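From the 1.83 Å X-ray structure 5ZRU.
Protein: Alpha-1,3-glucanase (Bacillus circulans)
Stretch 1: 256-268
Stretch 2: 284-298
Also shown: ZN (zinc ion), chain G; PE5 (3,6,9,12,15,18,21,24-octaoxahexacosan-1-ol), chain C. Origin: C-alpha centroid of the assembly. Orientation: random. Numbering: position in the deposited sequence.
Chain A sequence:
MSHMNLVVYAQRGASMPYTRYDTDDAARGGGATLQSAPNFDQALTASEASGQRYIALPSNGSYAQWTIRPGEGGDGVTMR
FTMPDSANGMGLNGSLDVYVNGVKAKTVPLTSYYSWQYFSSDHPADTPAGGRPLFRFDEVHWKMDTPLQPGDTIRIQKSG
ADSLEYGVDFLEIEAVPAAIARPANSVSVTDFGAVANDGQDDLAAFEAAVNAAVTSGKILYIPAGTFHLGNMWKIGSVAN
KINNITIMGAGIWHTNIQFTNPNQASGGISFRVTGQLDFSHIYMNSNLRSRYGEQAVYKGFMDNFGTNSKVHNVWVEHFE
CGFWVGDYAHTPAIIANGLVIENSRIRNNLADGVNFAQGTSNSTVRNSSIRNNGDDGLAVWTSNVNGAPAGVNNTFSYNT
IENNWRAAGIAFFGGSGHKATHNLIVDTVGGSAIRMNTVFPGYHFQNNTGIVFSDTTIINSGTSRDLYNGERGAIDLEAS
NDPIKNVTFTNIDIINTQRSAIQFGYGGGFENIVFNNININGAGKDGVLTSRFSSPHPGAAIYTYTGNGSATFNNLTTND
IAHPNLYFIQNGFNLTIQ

Stretch 1 (256-268) NIQFTNPNQASGG
Stretch 2 (284-298) MNSNLRSRYGEQAVY

How does stretch 2 begin its contact with stretch 1? It enters as a strand, Met 284 and Asn 285 running parallel to 256-259, with Ile 257 opposite Met 284 (CA-CA 4.7 Å) and Gln 258 opposite Asn 285 (CA-CA 5.1 Å). Asn 285 straddles the neighbouring strand: its N donates to Ile 257 O at 2.9 Å, and its O accepts from Phe 259 N at 2.9 Å. On the face bearing Ile 257, Met 284 (chi1 m, chi2 t, chi3 m) lays its CG 4.1 Å from Ile 257 CB (chi1 m, chi2 t), and Met 284 SD reaches the edge of the Phe 259 ring (chi1 m, chi2 -85°), 4.1 Å from Phe 259 CE2. The other face is polar: Asn 285 (chi1 t, chi2 35°) sends ND2 to Gln 258 OE1 at 2.9 Å, a pairing that suits two side-chain amides, each able to donate and accept.

What secures the chain where the strands end? Gln 258, folded with chi1 t, chi2 p and chi3 62°, offers NE2 to Phe 259 O in its own stretch at 2.9 Å and, through a weak hydrogen bond of 2.8 Å, to Ser 286 O. Ser 286 turns its CB away (chi1 p), and its OG accepts from Leu 288 N at 2.9 Å. Asn 287, phi/psi -118/42, points toward stretch 1; with chi1 t and chi2 19°, Asn 287 ND2 donates to Thr 260 O at 2.9 Å. Asn 287 O lies 3.2 Å from Pro 262 CA, a CA-H...O contact. The O of water 1 donates to Pro 262 O at 2.9 Å and accepts from Arg 289 N at 3.0 Å.

How does the loop return to stretch 1? Tyr 292, phi/psi 49/42, chi1 m and chi2 -81°, points back, its OH donating to Pro 262 O at 2.8 Å. Gln 264 CG sits over the ring face, 3.5 Å from the Tyr 292 ring centroid, while Gln 264 NE2 donates to Gln 295 O at 3.2 Å. Ala 296 faces its CB away, but its O accepts from Ala 265 N at 2.7 Å, within the type II turn Asn 263 to Ser 266. Val 297 (chi1 t) packs CB 3.9 Å from Ala 265 CB.

What does Tyr 298 contribute at the end of stretch 2? With phi/psi -150/47, chi1 t and chi2 -44°, its buried ring brings OH to Asn 261 O, a hydrogen bond of 2.7 Å, and that OH also accepts from Asn 287 N at 3.2 Å. Gly 267 leaves room for the ring: its CA lies over the face, 3.7 Å from the Tyr 298 ring centroid, and a CB on Gly 267 would clash with Tyr 298 CZ at 2.3 Å. The surface buried between the stretches, both sides summed, is 959 Å².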

ATOM      1  N   ASN A 256      -6.294 -18.384  -5.833  1.00  9.07           N
ATOM      2  CA  ASN A 256      -5.536 -17.990  -4.644  1.00 10.04           C
ATOM      3  C   ASN A 256      -4.232 -18.774  -4.594  1.00  9.09           C
ATOM      4  O   ASN A 256      -4.246 -20.012  -4.591  1.00 11.04           O
ATOM      5  CB  ASN A 256      -6.318 -18.257  -3.352  1.00 10.26           C
ATOM      6  CG  ASN A 256      -7.524 -17.347  -3.182  1.00 12.14           C
ATOM      7  OD1 ASN A 256      -7.811 -16.516  -4.030  1.00 11.23           O
ATOM      8  ND2 ASN A 256      -8.244 -17.519  -2.074  1.00 15.62           N
ATOM      9  N   ILE A 257      -3.112 -18.063  -4.524  1.00  9.79           N
ATOM     10  CA  ILE A 257      -1.826 -18.678  -4.230  1.00  8.37           C
ATOM     11  C   ILE A 257      -1.524 -18.409  -2.762  1.00 12.04           C
ATOM     12  O   ILE A 257      -1.369 -17.251  -2.349  1.00 11.09           O
ATOM     13  CB  ILE A 257      -0.703 -18.147  -5.134  1.00  9.24           C
ATOM     14  CG1 ILE A 257      -0.931 -18.555  -6.596  1.00 11.19           C
ATOM     15  CG2 ILE A 257       0.643 -18.694  -4.658  1.00 10.84           C
ATOM     16  CD1 ILE A 257       0.158 -18.023  -7.553  1.00 13.05           C
ATOM     17  N   GLN A 258      -1.443 -19.472  -1.972  1.00  9.57           N
ATOM     18  CA  GLN A 258      -1.222 -19.362  -0.535  1.00 10.10           C
ATOM     19  C   GLN A 258       0.168 -19.892  -0.218  1.00  9.50           C
ATOM     20  O   GLN A 258       0.406 -21.101  -0.303  1.00 10.46           O
ATOM     21  CB  GLN A 258      -2.276 -20.140   0.249  1.00 11.90           C
ATOM     22  CG  GLN A 258      -2.008 -20.110   1.753  1.00 11.55           C
ATOM     23  CD  GLN A 258      -2.183 -18.723   2.327  1.00 11.13           C
ATOM     24  OE1 GLN A 258      -3.278 -18.156   2.268  1.00 11.32           O
ATOM     25  NE2 GLN A 258      -1.100 -18.153   2.869  1.00 10.61           N
ATOM     26  N   PHE A 259       1.094 -19.000   0.124  1.00  9.85           N
ATOM     27  CA  PHE A 259       2.387 -19.449   0.615  1.00  9.48           C
ATOM     28  C   PHE A 259       2.236 -19.897   2.061  1.00 12.47           C
ATOM     29  O   PHE A 259       1.637 -19.194   2.873  1.00 10.74           O
ATOM     30  CB  PHE A 259       3.432 -18.342   0.478  1.00  8.52           C
ATOM     31  CG  PHE A 259       3.793 -18.049  -0.955  1.00 11.69           C
ATOM     32  CD1 PHE A 259       4.763 -18.804  -1.602  1.00  9.21           C
ATOM     33  CD2 PHE A 259       3.135 -17.046  -1.666  1.00  9.18           C
ATOM     34  CE1 PHE A 259       5.085 -18.554  -2.915  1.00  8.62           C
ATOM     35  CE2 PHE A 259       3.457 -16.788  -2.995  1.00  9.84           C
ATOM     36  CZ  PHE A 259       4.434 -17.533  -3.615  1.00 10.25           C
ATOM     37  N   THR A 260       2.760 -21.086   2.375  1.00 11.47           N
ATOM     38  CA  THR A 260       2.525 -21.702   3.671  1.00 13.47           C
ATOM     39  C   THR A 260       3.724 -21.659   4.603  1.00 10.99           C
ATOM     40  O   THR A 260       3.582 -22.024   5.779  1.00 12.44           O
ATOM     41  CB  THR A 260       2.101 -23.170   3.496  1.00 14.01           C
ATOM     42  OG1 THR A 260       3.133 -23.887   2.807  1.00 12.51           O
ATOM     43  CG2 THR A 260       0.801 -23.260   2.703  1.00 12.67           C
ATOM     44  N   ASN A 261       4.889 -21.234   4.126  1.00  9.89           N
ATOM     45  CA  ASN A 261       6.115 -21.317   4.910  1.00 10.71           C
ATOM     46  C   ASN A 261       6.371 -19.985   5.602  1.00 11.96           C
ATOM     47  O   ASN A 261       6.480 -18.957   4.918  1.00 13.35           O
ATOM     48  CB  ASN A 261       7.286 -21.689   4.002  1.00 11.38           C
ATOM     49  CG  ASN A 261       8.513 -22.166   4.770  1.00 12.80           C
ATOM     50  OD1 ASN A 261       8.808 -21.683   5.855  1.00 12.40           O
ATOM     51  ND2 ASN A 261       9.250 -23.105   4.179  1.00 13.12           N
ATOM     52  N   PRO A 262       6.476 -19.948   6.934  1.00 10.44           N
ATOM     53  CA  PRO A 262       6.699 -18.678   7.639  1.00 11.61           C
ATOM     54  C   PRO A 262       8.149 -18.237   7.711  1.00 12.67           C
ATOM     55  O   PRO A 262       8.418 -17.151   8.233  1.00 15.10           O
ATOM     56  CB  PRO A 262       6.165 -18.983   9.049  1.00 12.77           C
ATOM     57  CG  PRO A 262       6.569 -20.428   9.242  1.00 16.32           C
ATOM     58  CD  PRO A 262       6.329 -21.078   7.873  1.00 11.51           C
ATOM     59  N   ASN A 263       9.089 -19.023   7.198  1.00 15.26           N
ATOM     60  CA  ASN A 263      10.498 -18.735   7.422  1.00 16.14           C
ATOM     61  C   ASN A 263      11.031 -17.682   6.455  1.00 14.63           C
ATOM     62  O   ASN A 263      10.419 -17.366   5.431  1.00 10.97           O
ATOM     63  CB  ASN A 263      11.315 -20.022   7.315  1.00 15.49           C
ATOM     64  CG  ASN A 263      11.025 -20.969   8.466  1.00 17.10           C
ATOM     65  OD1 ASN A 263      11.379 -20.680   9.601  1.00 22.79           O
ATOM     66  ND2 ASN A 263      10.363 -22.085   8.186  1.00 18.76           N
ATOM     67  N   GLN A 264      12.195 -17.128   6.813  1.00 14.61           N
ATOM     68  CA  GLN A 264      12.916 -16.213   5.934  1.00 15.44           C
ATOM     69  C   GLN A 264      13.083 -16.807   4.548  1.00 14.15           C
ATOM     70  O   GLN A 264      13.353 -18.003   4.400  1.00 14.80           O
ATOM     71  CB  GLN A 264      14.308 -15.916   6.497  1.00 20.09           C
ATOM     72  CG  GLN A 264      14.403 -14.672   7.305  1.00 26.92           C
ATOM     73  CD  GLN A 264      15.693 -14.618   8.085  1.00 33.88           C
ATOM     74  OE1 GLN A 264      15.772 -15.122   9.209  1.00 36.32           O
ATOM     75  NE2 GLN A 264      16.721 -14.028   7.485  1.00 31.42           N
ATOM     76  N   ALA A 265      12.930 -15.955   3.532  1.00 13.53           N
ATOM     77  CA  ALA A 265      13.218 -16.299   2.136  1.00 15.15           C
ATOM     78  C   ALA A 265      12.437 -17.523   1.669  1.00 14.18           C
ATOM     79  O   ALA A 265      12.901 -18.274   0.801  1.00 13.59           O
ATOM     80  CB  ALA A 265      14.722 -16.505   1.910  1.00 16.48           C
ATOM     81  N   SER A 266      11.232 -17.735   2.214  1.00 11.88           N
ATOM     82  CA  SER A 266      10.507 -18.978   1.973  1.00 10.37           C
ATOM     83  C   SER A 266       9.123 -18.765   1.373  1.00 10.02           C
ATOM     84  O   SER A 266       8.266 -19.646   1.489  1.00 11.98           O
ATOM     85  CB  SER A 266      10.403 -19.781   3.273  1.00 12.04           C
ATOM     86  OG  SER A 266      11.707 -20.079   3.736  1.00 13.90           O
ATOM     87  N   GLY A 267       8.890 -17.631   0.728  1.00  9.91           N
ATOM     88  CA  GLY A 267       7.630 -17.404   0.043  1.00  8.11           C
ATOM     89  C   GLY A 267       7.761 -16.220  -0.888  1.00  9.25           C
ATOM     90  O   GLY A 267       8.809 -15.575  -0.967  1.00 11.42           O
ATOM     91  N   GLY A 268       6.668 -15.926  -1.590  1.00  9.42           N
ATOM     92  CA  GLY A 268       6.704 -14.920  -2.632  1.00  9.01           C
ATOM     93  C   GLY A 268       7.275 -15.480  -3.924  1.00  8.44           C
ATOM     94  O   GLY A 268       7.683 -16.642  -4.015  1.00 10.67           O
ATOM     95  N   MET A 284      -2.679 -13.437  -4.050  1.00  8.54           N
ATOM     96  CA  MET A 284      -1.583 -14.105  -3.350  1.00  8.00           C
ATOM     97  C   MET A 284      -1.550 -13.673  -1.891  1.00 10.20           C
ATOM     98  O   MET A 284      -1.760 -12.500  -1.577  1.00  8.82           O
ATOM     99  CB  MET A 284      -0.205 -13.790  -3.970  1.00  9.84           C
ATOM    100  CG  MET A 284      -0.076 -14.121  -5.443  1.00 16.02           C
ATOM    101  SD  MET A 284       1.640 -14.534  -5.852  1.00 16.31           S
ATOM    102  CE  MET A 284       2.525 -13.168  -5.084  1.00 11.51           C
ATOM    103  N   ASN A 285      -1.238 -14.624  -1.016  1.00  8.05           N
ATOM    104  CA  ASN A 285      -1.133 -14.395   0.412  1.00 10.98           C
ATOM    105  C   ASN A 285       0.107 -15.111   0.928  1.00 11.08           C
ATOM    106  O   ASN A 285       0.539 -16.116   0.358  1.00  8.93           O
ATOM    107  CB  ASN A 285      -2.387 -14.907   1.126  1.00  9.34           C
ATOM    108  CG  ASN A 285      -2.406 -14.561   2.597  1.00 11.20           C
ATOM    109  OD1 ASN A 285      -1.940 -13.506   2.997  1.00  9.96           O
ATOM    110  ND2 ASN A 285      -2.942 -15.464   3.411  1.00 11.21           N
ATOM    111  N   SER A 286       0.671 -14.593   2.015  1.00 10.52           N
ATOM    112  CA  SER A 286       1.865 -15.150   2.630  1.00 10.19           C
ATOM    113  C   SER A 286       1.522 -16.005   3.847  1.00  7.22           C
ATOM    114  O   SER A 286       0.365 -16.152   4.238  1.00  9.78           O
ATOM    115  CB  SER A 286       2.791 -14.029   3.090  1.00  9.31           C
ATOM    116  OG  SER A 286       2.265 -13.505   4.302  1.00  9.83           O
ATOM    117  N   ASN A 287       2.561 -16.557   4.477  1.00  9.69           N
ATOM    118  CA  ASN A 287       2.491 -16.978   5.873  1.00  9.40           C
ATOM    119  C   ASN A 287       3.490 -16.181   6.708  1.00 11.86           C
ATOM    120  O   ASN A 287       4.165 -16.716   7.598  1.00 10.96           O
ATOM    121  CB  ASN A 287       2.735 -18.480   6.034  1.00  9.93           C
ATOM    122  CG  ASN A 287       2.303 -18.982   7.398  1.00 16.84           C
ATOM    123  OD1 ASN A 287       1.524 -18.310   8.084  1.00 13.83           O
ATOM    124  ND2 ASN A 287       2.793 -20.159   7.800  1.00 13.41           N
ATOM    125  N   LEU A 288       3.577 -14.878   6.447  1.00  9.97           N
ATOM    126  CA  LEU A 288       4.648 -14.039   6.968  1.00  9.81           C
ATOM    127  C   LEU A 288       4.125 -13.082   8.032  1.00 11.78           C
ATOM    128  O   LEU A 288       3.148 -12.363   7.794  1.00 10.07           O
ATOM    129  CB  LEU A 288       5.297 -13.245   5.827  1.00  9.30           C
ATOM    130  CG  LEU A 288       6.479 -12.368   6.237  1.00 11.02           C
ATOM    131  CD1 LEU A 288       7.654 -13.251   6.666  1.00 10.57           C
ATOM    132  CD2 LEU A 288       6.874 -11.432   5.102  1.00  8.75           C
ATOM    133  N   ARG A 289       4.783 -13.061   9.204  1.00  9.88           N
ATOM    134  CA  ARG A 289       4.406 -12.123  10.258  1.00 13.01           C
ATOM    135  C   ARG A 289       5.544 -11.227  10.715  1.00 11.45           C
ATOM    136  O   ARG A 289       5.347 -10.442  11.653  1.00 11.05           O
ATOM    137  CB  ARG A 289       3.842 -12.864  11.481  1.00  9.08           C
ATOM    138  CG  ARG A 289       4.789 -13.906  12.076  1.00 11.05           C
ATOM    139  CD  ARG A 289       4.268 -14.428  13.431  1.00 16.03           C
ATOM    140  NE  ARG A 289       4.544 -13.531  14.555  1.00 12.90           N
ATOM    141  CZ  ARG A 289       5.695 -13.496  15.217  1.00 15.98           C
ATOM    142  NH1 ARG A 289       6.690 -14.300  14.856  1.00 14.98           N
ATOM    143  NH2 ARG A 289       5.858 -12.650  16.230  1.00 15.14           N
ATOM    144  N   SER A 290       6.718 -11.307  10.089  1.00  9.85           N
ATOM    145  CA  SER A 290       7.872 -10.519  10.502  1.00 10.65           C
ATOM    146  C   SER A 290       8.634 -10.000   9.289  1.00 12.06           C
ATOM    147  O   SER A 290       8.733 -10.674   8.260  1.00 12.86           O
ATOM    148  CB  SER A 290       8.820 -11.350  11.388  1.00 13.92           C
ATOM    149  OG  SER A 290      10.027 -10.644  11.655  1.00 14.87           O
ATOM    150  N   ARG A 291       9.195  -8.798   9.431  1.00 11.37           N
ATOM    151  CA  ARG A 291      10.137  -8.259   8.455  1.00 15.89           C
ATOM    152  C   ARG A 291      11.526  -8.871   8.559  1.00 15.12           C
ATOM    153  O   ARG A 291      12.352  -8.631   7.668  1.00 14.97           O
ATOM    154  CB  ARG A 291      10.277  -6.740   8.619  1.00 17.88           C
ATOM    155  CG  ARG A 291       9.116  -5.933   8.098  1.00 18.82           C
ATOM    156  CD  ARG A 291       9.466  -4.443   8.041  1.00 16.88           C
ATOM    157  NE  ARG A 291      10.468  -4.145   7.018  1.00 19.93           N
ATOM    158  CZ  ARG A 291      10.844  -2.911   6.694  1.00 21.46           C
ATOM    159  NH1 ARG A 291      10.297  -1.872   7.313  1.00 21.76           N
ATOM    160  NH2 ARG A 291      11.750  -2.712   5.747  1.00 27.39           N
ATOM    161  N   TYR A 292      11.806  -9.625   9.623  1.00 14.37           N
ATOM    162  CA  TYR A 292      13.129 -10.212   9.847  1.00 17.24           C
ATOM    163  C   TYR A 292      14.245  -9.175   9.690  1.00 18.74           C
ATOM    164  O   TYR A 292      15.279  -9.437   9.071  1.00 17.78           O
ATOM    165  CB  TYR A 292      13.368 -11.392   8.900  1.00 14.68           C
ATOM    166  CG  TYR A 292      12.548 -12.635   9.182  1.00 18.71           C
ATOM    167  CD1 TYR A 292      12.935 -13.540  10.168  1.00 18.14           C
ATOM    168  CD2 TYR A 292      11.418 -12.933   8.426  1.00 16.42           C
ATOM    169  CE1 TYR A 292      12.215 -14.692  10.401  1.00 22.47           C
ATOM    170  CE2 TYR A 292      10.687 -14.082   8.659  1.00 15.51           C
ATOM    171  CZ  TYR A 292      11.090 -14.958   9.648  1.00 16.35           C
ATOM    172  OH  TYR A 292      10.376 -16.113   9.887  1.00 16.10           O
ATOM    173  N   GLY A 293      14.021  -7.974  10.226  1.00 17.52           N
ATOM    174  CA  GLY A 293      14.998  -6.900  10.141  1.00 20.36           C
ATOM    175  C   GLY A 293      15.564  -6.616   8.759  1.00 24.23           C
ATOM    176  O   GLY A 293      16.785  -6.540   8.592  1.00 30.18           O
ATOM    177  N   GLU A 294      14.689  -6.447   7.766  1.00 25.70           N
ATOM    178  CA  GLU A 294      15.033  -6.217   6.359  1.00 23.96           C
ATOM    179  C   GLU A 294      15.693  -7.418   5.684  1.00 20.78           C
ATOM    180  O   GLU A 294      16.170  -7.296   4.545  1.00 26.99           O
ATOM    181  CB  GLU A 294      15.932  -4.986   6.175  1.00 24.68           C
ATOM    182  CG  GLU A 294      15.362  -3.709   6.759  1.00 24.53           C
ATOM    183  CD  GLU A 294      16.039  -3.299   8.058  1.00 27.36           C
ATOM    184  OE1 GLU A 294      15.506  -3.628   9.136  1.00 33.03           O
ATOM    185  OE2 GLU A 294      17.103  -2.653   8.001  1.00 21.48           O
ATOM    186  N   GLN A 295      15.731  -8.576   6.338  1.00 21.21           N
ATOM    187  CA  GLN A 295      16.281  -9.790   5.748  1.00 24.23           C
ATOM    188  C   GLN A 295      15.206 -10.825   5.443  1.00 19.78           C
ATOM    189  O   GLN A 295      15.523 -12.011   5.324  1.00 19.59           O
ATOM    190  CB  GLN A 295      17.333 -10.416   6.670  1.00 28.96           C
ATOM    191  CG  GLN A 295      18.569  -9.571   6.940  1.00 28.81           C
ATOM    192  CD  GLN A 295      19.545 -10.277   7.881  1.00 33.75           C
ATOM    193  OE1 GLN A 295      20.097 -11.328   7.549  1.00 38.69           O
ATOM    194  NE2 GLN A 295      19.744  -9.708   9.064  1.00 32.35           N
ATOM    195  N   ALA A 296      13.938 -10.405   5.323  1.00 16.67           N
ATOM    196  CA  ALA A 296      12.869 -11.382   5.127  1.00 15.31           C
ATOM    197  C   ALA A 296      12.983 -12.070   3.771  1.00 12.26           C
ATOM    198  O   ALA A 296      12.679 -13.262   3.657  1.00 13.62           O
ATOM    199  CB  ALA A 296      11.497 -10.718   5.274  1.00 14.56           C
ATOM    200  N   VAL A 297      13.423 -11.336   2.740  1.00 11.60           N
ATOM    201  CA  VAL A 297      13.465 -11.816   1.356  1.00 11.80           C
ATOM    202  C   VAL A 297      12.161 -12.532   1.015  1.00 11.77           C
ATOM    203  O   VAL A 297      12.154 -13.697   0.595  1.00 10.57           O
ATOM    204  CB  VAL A 297      14.688 -12.723   1.127  1.00 11.16           C
ATOM    205  CG1 VAL A 297      14.911 -12.944  -0.374  1.00 12.17           C
ATOM    206  CG2 VAL A 297      15.908 -12.082   1.758  1.00 12.08           C
ATOM    207  N   TYR A 298      11.046 -11.840   1.200  1.00 10.64           N
ATOM    208  CA  TYR A 298       9.733 -12.479   1.171  1.00  8.83           C
ATOM    209  C   TYR A 298       8.732 -11.442   0.662  1.00  9.86           C
ATOM    210  O   TYR A 298       7.679 -11.199   1.257  1.00  9.77           O
ATOM    211  CB  TYR A 298       9.406 -13.019   2.567  1.00  9.08           C
ATOM    212  CG  TYR A 298       8.365 -14.122   2.710  1.00 10.07           C
ATOM    213  CD1 TYR A 298       7.161 -14.082   2.011  1.00 10.28           C
ATOM    214  CD2 TYR A 298       8.571 -15.178   3.597  1.00 10.41           C
ATOM    215  CE1 TYR A 298       6.195 -15.072   2.180  1.00  9.06           C
ATOM    216  CE2 TYR A 298       7.610 -16.170   3.783  1.00  8.58           C
ATOM    217  CZ  TYR A 298       6.418 -16.105   3.073  1.00 10.59           C
ATOM    218  OH  TYR A 298       5.461 -17.082   3.242  1.00 10.90           O
TER
HETATM  219 ZN    ZN G 605      17.879  -2.035   9.787  1.00 19.55          ZN
HETATM  220  C48 PE5 C 601      -1.462 -20.388   5.995  1.00 21.35           C
HETATM  221  C50 PE5 C 601      -1.313 -19.016   6.661  1.00 21.41           C
HETATM  222  O1  PE5 C 601      -1.847 -19.050   7.959  1.00 28.07           O
HETATM  223  C1  PE5 C 601      -1.700 -17.863   8.689  1.00 25.78           C
HETATM  224  C2  PE5 C 601      -2.483 -17.932  10.003  1.00 22.90           C
HETATM  225  O2  PE5 C 601      -3.853 -18.018   9.733  1.00 21.48           O
HETATM  226  C3  PE5 C 601      -4.680 -18.236  10.840  1.00 23.37           C
HETATM  227  C4  PE5 C 601      -6.137 -18.374  10.377  1.00 22.27           C
HETATM  228  O3  PE5 C 601      -6.519 -17.233   9.656  1.00 27.46           O
HETATM  229  C5  PE5 C 601      -7.858 -17.175   9.240  1.00 20.78           C
HETATM  230  C6  PE5 C 601      -7.946 -16.782   7.758  1.00 31.37           C
HETATM  231  O4  PE5 C 601      -7.986 -15.389   7.581  1.00 30.13           O
HETATM  232  C7  PE5 C 601      -7.243 -14.884   6.501  1.00 27.79           C
HETATM  233  C8  PE5 C 601      -7.619 -15.606   5.205  1.00 30.45           C
HETATM  234  O5  PE5 C 601      -6.649 -15.358   4.238  1.00 33.05           O
HETATM  235  C9  PE5 C 601      -6.732 -16.169   3.097  1.00 30.07           C
HETATM  236  C10 PE5 C 601      -7.292 -15.338   1.950  1.00 27.79           C
HETATM  237  O6  PE5 C 601      -8.405 -15.986   1.412  1.00 27.56           O
HETATM  238  C11 PE5 C 601      -9.274 -15.158   0.695  1.00 27.21           C
HETATM  239  C12 PE5 C 601     -10.578 -15.889   0.410  1.00 25.99           C
HETATM  240  O7  PE5 C 601     -10.694 -15.980  -0.976  1.00 24.43           O
HETATM  241  C13 PE5 C 601     -11.984 -15.787  -1.478  1.00 21.91           C
HETATM  242  C14 PE5 C 601     -12.089 -16.513  -2.817  1.00 23.80           C
HETATM  243  O8  PE5 C 601     -11.336 -17.689  -2.736  1.00 25.64           O
HETATM  244  C15 PE5 C 601     -11.264 -18.454  -3.911  1.00 24.84           C
HETATM  245  C16 PE5 C 601     -11.917 -19.822  -3.669  1.00 22.55           C
HETATM  246  O52 PE5 C 601     -10.947 -20.829  -3.574  1.00 32.17           O
HETATM  247  O   HOH W   1       6.900 -15.135   9.690  1.00 11.80           O
HETATM  248  O   HOH W   2      19.532  -0.399   9.201  1.00 27.32           O